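Local coordinates for protein diadenosine tetraphosphatase, putative (Trypanosoma brucei, PDB 2QJC) that probably hydrolyses diadenosine tetraphosphate symmetrically, as a two-manganese enzyme of the calcineurin-like phosphoesterase family, at residues V53-N58 and V139-L144. Sequence-based numbering, arbitrary orientation.
With MN (manganese (II) ion), chain C; MN (manganese (II) ion), chain B.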
loop_
_atom_site.group_PDB
_atom_site.type_symbol
_atom_site.label_atom_id
_atom_site.label_comp_id
_atom_site.label_asym_id
_atom_site.label_seq_id
_atom_site.Cartn_x
_atom_site.Cartn_y
_atom_site.Cartn_z
ATOM N N VAL A 53 -2.420 -1.372 -0.004
ATOM C CA VAL A 53 -1.212 -0.682 0.445
ATOM C C VAL A 53 -1.241 0.803 0.048
ATOM O O VAL A 53 -0.290 1.549 0.294
ATOM C CB VAL A 53 0.076 -1.329 -0.135
ATOM C CG1 VAL A 53 0.162 -2.805 0.289
ATOM C CG2 VAL A 53 0.112 -1.174 -1.657
ATOM N N GLY A 54 -2.339 1.233 -0.565
ATOM C CA GLY A 54 -2.440 2.626 -0.959
ATOM C C GLY A 54 -2.132 2.849 -2.424
ATOM O O GLY A 54 -1.759 1.914 -3.130
ATOM N N ASP A 55 -2.263 4.097 -2.871
ATOM C CA ASP A 55 -2.033 4.445 -4.268
ATOM C C ASP A 55 -3.158 3.790 -5.054
ATOM O O ASP A 55 -2.939 3.008 -5.980
ATOM C CB ASP A 55 -0.658 3.946 -4.743
ATOM C CG ASP A 55 0.401 5.040 -4.724
ATOM O OD1 ASP A 55 0.195 6.065 -4.037
ATOM O OD2 ASP A 55 1.446 4.874 -5.394
ATOM N N LEU A 56 -4.378 4.124 -4.647
ATOM C CA LEU A 56 -5.589 3.605 -5.263
ATOM C C LEU A 56 -5.920 4.331 -6.564
ATOM O O LEU A 56 -6.597 3.783 -7.442
ATOM C CB LEU A 56 -6.757 3.778 -4.295
ATOM C CG LEU A 56 -6.468 3.406 -2.842
ATOM C CD1 LEU A 56 -7.720 3.623 -2.006
ATOM C CD2 LEU A 56 -5.998 1.953 -2.772
ATOM N N VAL A 57 -5.424 5.558 -6.684
ATOM C CA VAL A 57 -5.709 6.392 -7.846
ATOM C C VAL A 57 -4.522 6.773 -8.736
ATOM O O VAL A 57 -3.372 6.380 -8.499
ATOM C CB VAL A 57 -6.386 7.700 -7.392
ATOM C CG1 VAL A 57 -7.484 7.390 -6.374
ATOM C CG2 VAL A 57 -5.348 8.633 -6.776
ATOM N N ASN A 58 -4.840 7.553 -9.768
ATOM C CA ASN A 58 -3.870 8.062 -10.732
ATOM C C ASN A 58 -3.273 6.992 -11.645
ATOM O O ASN A 58 -3.142 5.825 -11.261
ATOM C CB ASN A 58 -2.758 8.815 -9.991
ATOM C CG ASN A 58 -2.038 9.824 -10.874
ATOM O OD1 ASN A 58 -2.623 10.388 -11.801
ATOM N ND2 ASN A 58 -0.771 10.074 -10.573
ATOM N N VAL A 139 1.030 -3.025 7.853
ATOM C CA VAL A 139 0.941 -2.464 6.509
ATOM C C VAL A 139 1.225 -0.960 6.469
ATOM O O VAL A 139 0.662 -0.191 7.249
ATOM C CB VAL A 139 -0.486 -2.733 5.904
ATOM C CG1 VAL A 139 -0.571 -2.224 4.469
ATOM C CG2 VAL A 139 -0.804 -4.222 5.952
ATOM N N ALA A 140 2.119 -0.560 5.566
ATOM C CA ALA A 140 2.477 0.843 5.348
ATOM C C ALA A 140 2.669 0.972 3.828
ATOM O O ALA A 140 2.952 -0.015 3.155
ATOM C CB ALA A 140 3.774 1.200 6.093
ATOM N N HIS A 141 2.520 2.174 3.283
ATOM C CA HIS A 141 2.642 2.337 1.836
ATOM C C HIS A 141 4.039 2.110 1.253
ATOM O O HIS A 141 4.195 1.347 0.290
ATOM C CB HIS A 141 2.124 3.716 1.396
ATOM C CG HIS A 141 2.271 3.961 -0.073
ATOM N ND1 HIS A 141 1.603 3.215 -1.023
ATOM C CD2 HIS A 141 3.067 4.815 -0.759
ATOM C CE1 HIS A 141 1.985 3.594 -2.230
ATOM N NE2 HIS A 141 2.874 4.563 -2.097
ATOM N N ALA A 142 5.046 2.768 1.823
ATOM C CA ALA A 142 6.419 2.633 1.331
ATOM C C ALA A 142 7.320 1.859 2.287
ATOM O O ALA A 142 8.208 1.119 1.856
ATOM C CB ALA A 142 7.021 4.025 1.057
ATOM N N GLY A 143 7.101 2.033 3.584
ATOM C CA GLY A 143 7.926 1.325 4.550
ATOM C C GLY A 143 7.842 1.913 5.940
ATOM O O GLY A 143 6.981 2.751 6.214
ATOM N N LEU A 144 8.724 1.460 6.826
ATOM C CA LEU A 144 8.776 1.959 8.198
ATOM C C LEU A 144 10.232 2.241 8.556
ATOM O O LEU A 144 11.132 1.520 8.126
ATOM C CB LEU A 144 8.212 0.923 9.172
ATOM C CG LEU A 144 6.717 0.583 9.088
ATOM C CD1 LEU A 144 6.412 -0.574 10.026
ATOM C CD2 LEU A 144 5.881 1.801 9.467
HETATM MN MN MN C . 3.787 5.516 -4.035
HETATM MN MN MN B . 2.450 3.604 -6.730
HETATM O O HOH W 1 3.574 2.303 -8.170
#
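His141 reaches across to Val53 and Asp55 and is held at both nitrogens, a worked example of how a metallophosphoesterase fixes a metal-binding imidazole. With CG anti to the backbone N (chi1 178°), the ring extends from beside strand 137-140 toward the loop 53-58. Its ND1-H donates to Val53 O at 2.8 Å; the oxygen lies almost in the ring plane, though ND1 sits 33° out of the Val53 carbonyl plane. That bond fixes the ring's rotation and leaves NE2 to bind one manganese at 2.3 Å. The backbone carbonyl thus acts as a second-shell group, and would probably make the imidazole a slightly stronger donor to the metal.

The side chains of Asp55 and His141 cross at about a right angle, the carboxylate plane turned 51° from the imidazole, with Asp55 CG 3.3 Å from His141 CE1. Asp55 OD2 bridges the two ions, 2.1 Å from the second manganese and a longer 2.8 Å from the ion on His141, while OD1 accepts a hydrogen bond from His82 N. Asp26 and His28 join Asp55 and a water on the second manganese.

Packing is looser away from the metals: Val53 CG1 and Val139 CG1 just meet at 4.3 Å, still within the buried core.

Asn81, which opens helix 81-91, and His204, following strand 199-202, complete the protein ligands of His141's manganese. The contact therefore joins the loop between strand 49-52 and helix 63-73 to the segment that follows on from strand 137-140, bringing the two mixed sheets together at the dimetal centre.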